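Local structure of protease VP4 (Blotched snakehead virus, 2GEF) at residues 134-139 and 171-176. The protein is a viral serine protease of the birnavirus VP4 family that uses a serine/lysine catalytic dyad and probably cleaves the viral polyprotein from which it derives. Numbering follows the deposited sequence.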
ATOM      1  N   GLY A 134      -5.399   9.423   3.338  1.00 12.87           N
ATOM      2  CA  GLY A 134      -6.422   8.361   3.585  1.00 12.44           C
ATOM      3  C   GLY A 134      -5.718   7.230   4.267  1.00 13.37           C
ATOM      4  O   GLY A 134      -4.410   7.276   4.422  1.00 15.88           O
ATOM      5  N   GLN A 135      -6.497   6.204   4.654  1.00 10.69           N
ATOM      6  CA  GLN A 135      -6.032   5.144   5.584  1.00  9.47           C
ATOM      7  C   GLN A 135      -6.138   3.739   5.069  1.00  8.42           C
ATOM      8  O   GLN A 135      -5.998   2.838   5.883  1.00 10.15           O
ATOM      9  CB  GLN A 135      -6.780   5.194   7.013  1.00 10.60           C
ATOM     10  CG  GLN A 135      -6.382   6.435   7.772  1.00 11.52           C
ATOM     11  CD  GLN A 135      -6.934   6.578   9.157  1.00 13.31           C
ATOM     12  OE1 GLN A 135      -7.280   5.619   9.835  1.00  7.17           O
ATOM     13  NE2 GLN A 135      -7.092   7.850   9.559  1.00 14.24           N
ATOM     14  N   SER A 136      -6.443   3.541   3.794  1.00  8.02           N
ATOM     15  CA  SER A 136      -6.524   2.229   3.165  1.00 11.19           C
ATOM     16  C   SER A 136      -5.200   1.469   3.181  1.00  8.98           C
ATOM     17  O   SER A 136      -5.194   0.337   2.738  1.00 10.07           O
ATOM     18  CB  SER A 136      -6.976   2.282   1.664  1.00  9.65           C
ATOM     19  OG  SER A 136      -6.074   3.076   0.850  1.00  9.40           O
ATOM     20  N   SER A 137      -4.110   2.132   3.596  1.00  8.51           N
ATOM     21  CA  SER A 137      -2.784   1.549   3.761  1.00  7.88           C
ATOM     22  C   SER A 137      -2.629   0.827   5.060  1.00  7.72           C
ATOM     23  O   SER A 137      -1.583   0.242   5.321  1.00  8.82           O
ATOM     24  CB  SER A 137      -1.711   2.640   3.735  1.00  8.43           C
ATOM     25  OG  SER A 137      -1.864   3.602   4.778  1.00  7.02           O
ATOM     26  N   SER A 138      -3.655   0.869   5.906  1.00  6.40           N
ATOM     27  CA  SER A 138      -3.520   0.447   7.281  1.00  6.49           C
ATOM     28  C   SER A 138      -3.146  -0.990   7.413  1.00  5.87           C
ATOM     29  O   SER A 138      -2.425  -1.298   8.336  1.00  5.02           O
ATOM     30  CB  SER A 138      -4.788   0.796   8.145  1.00  7.17           C
ATOM     31  OG  SER A 138      -4.984   2.228   8.118  1.00  5.54           O
ATOM     32  N   ILE A 139      -3.706  -1.875   6.587  1.00  5.65           N
ATOM     33  CA  ILE A 139      -3.320  -3.221   6.600  1.00  6.76           C
ATOM     34  C   ILE A 139      -1.822  -3.378   6.256  1.00  9.00           C
ATOM     35  O   ILE A 139      -1.138  -4.040   6.996  1.00  6.94           O
ATOM     36  CB  ILE A 139      -4.061  -3.966   5.666  1.00  8.08           C
ATOM     37  CG1 ILE A 139      -5.611  -4.039   6.085  1.00 11.48           C
ATOM     38  CG2 ILE A 139      -3.537  -5.404   5.642  1.00 10.16           C
ATOM     39  CD1 ILE A 139      -6.391  -4.927   4.990  1.00 14.86           C
ATOM     40  N   ASN A 171     -11.587  -2.124  -7.784  1.00 10.30           N
ATOM     41  CA  ASN A 171     -11.246  -2.336  -9.143  1.00 10.38           C
ATOM     42  C   ASN A 171     -10.061  -1.569  -9.765  1.00  9.47           C
ATOM     43  O   ASN A 171      -9.287  -2.097 -10.490  1.00  8.59           O
ATOM     44  CB  ASN A 171     -12.482  -1.989  -9.945  1.00 12.14           C
ATOM     45  CG  ASN A 171     -12.382  -2.566 -11.293  1.00 20.54           C
ATOM     46  OD1 ASN A 171     -11.500  -2.173 -12.084  1.00 28.53           O
ATOM     47  ND2 ASN A 171     -13.128  -3.629 -11.524  1.00 29.00           N
ATOM     48  N   LEU A 172      -9.960  -0.280  -9.550  1.00  8.36           N
ATOM     49  CA  LEU A 172      -8.811   0.432  -9.999  1.00  7.74           C
ATOM     50  C   LEU A 172      -7.522   0.074  -9.187  1.00  7.56           C
ATOM     51  O   LEU A 172      -6.401   0.082  -9.762  1.00  5.47           O
ATOM     52  CB  LEU A 172      -9.104   1.955  -9.832  1.00 10.03           C
ATOM     53  CG  LEU A 172      -8.046   2.995 -10.211  1.00  4.63           C
ATOM     54  CD1 LEU A 172      -7.865   2.926 -11.638  1.00  2.00           C
ATOM     55  CD2 LEU A 172      -8.638   4.422  -9.809  1.00  3.48           C
ATOM     56  N   LYS A 173      -7.707  -0.110  -7.869  1.00  5.90           N
ATOM     57  CA  LYS A 173      -6.658  -0.673  -7.003  1.00  4.73           C
ATOM     58  C   LYS A 173      -6.118  -1.977  -7.472  1.00  6.37           C
ATOM     59  O   LYS A 173      -4.879  -2.038  -7.528  1.00  7.44           O
ATOM     60  CB  LYS A 173      -6.995  -0.684  -5.499  1.00  2.00           C
ATOM     61  CG  LYS A 173      -6.931   0.591  -4.936  1.00  2.00           C
ATOM     62  CD  LYS A 173      -7.656   0.527  -3.533  1.00 10.80           C
ATOM     63  CE  LYS A 173      -7.987   1.903  -3.126  1.00 10.79           C
ATOM     64  NZ  LYS A 173      -7.106   2.358  -2.095  1.00 16.11           N
ATOM     65  N   ALA A 174      -6.972  -2.934  -7.946  1.00  6.52           N
ATOM     66  CA  ALA A 174      -6.548  -4.267  -8.382  1.00  7.35           C
ATOM     67  C   ALA A 174      -5.662  -4.127  -9.615  1.00 11.52           C
ATOM     68  O   ALA A 174      -4.644  -4.859  -9.763  1.00 12.35           O
ATOM     69  CB  ALA A 174      -7.777  -5.118  -8.784  1.00  8.77           C
ATOM     70  N   ARG A 175      -5.990  -3.172 -10.501  1.00  9.60           N
ATOM     71  CA  ARG A 175      -5.117  -2.931 -11.626  1.00 10.45           C
ATOM     72  C   ARG A 175      -3.643  -2.817 -11.218  1.00  8.40           C
ATOM     73  O   ARG A 175      -2.821  -3.310 -11.853  1.00 11.73           O
ATOM     74  CB  ARG A 175      -5.524  -1.647 -12.365  1.00 10.35           C
ATOM     75  CG  ARG A 175      -6.881  -1.633 -12.866  1.00 16.06           C
ATOM     76  CD  ARG A 175      -6.987  -2.608 -14.009  1.00 23.44           C
ATOM     77  NE  ARG A 175      -8.220  -2.366 -14.730  1.00 25.77           N
ATOM     78  CZ  ARG A 175      -8.428  -2.667 -16.008  1.00 26.56           C
ATOM     79  NH1 ARG A 175      -7.452  -3.261 -16.777  1.00 21.71           N
ATOM     80  NH2 ARG A 175      -9.636  -2.363 -16.499  1.00 29.32           N
ATOM     81  N   ALA A 176      -3.328  -2.153 -10.131  1.00 10.39           N
ATOM     82  CA  ALA A 176      -1.993  -1.788  -9.725  1.00  8.67           C
ATOM     83  C   ALA A 176      -1.320  -3.053  -9.246  1.00  9.19           C
ATOM     84  O   ALA A 176      -0.128  -3.301  -9.459  1.00 11.03           O
ATOM     85  CB  ALA A 176      -2.107  -0.716  -8.587  1.00  6.27           C
TER
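K173 and S136 are the two residues that meet across this contact, which buries just 56 Å² in total. Along helix 170-178, N171 N is hydrogen-bonded to the carboxylate of D190, and L172 O accepts a hydrogen bond from the hydroxyl of S45 while the leucine side chain packs on F38 of strand 31-38. At K173 the CB points toward the loop that leads into helix 138-146; the CA atoms of K173 and S136 are 10.6 Å apart, and the lysine side chain crosses a little over half of that distance. CG stands anti to the carbonyl carbon (chi1 -74°), and the chain runs nearly extended until it bends at CE (chi4 -105°), which carries NZ to 3.2 Å from S136 OG and 3.8 Å from S136 CB. S136 is the nucleophile and K173 the general base of the serine/lysine dyad in this peptidase of family S50. From the opposing segment OG is directed at the amine by chi1 59°, which sets it between the backbone N and the carbonyl carbon. P34 and V36 of strand 31-38 touch the lysine side chain, and K173 NZ and T156 OG1 share a weak hydrogen bond, T156 also touching the S136 side chain. The nucleophile sits in a type I turn, Q135 to S138, whose Q135 O accepts both S138 N (3.1 Å) and S138 OG (2.5 Å), the hydroxyl lying in the carbonyl plane. Farther along the helix, A176 N bonds K173 O at 3.0 Å, and the A176 methyl rests on strand 43-52.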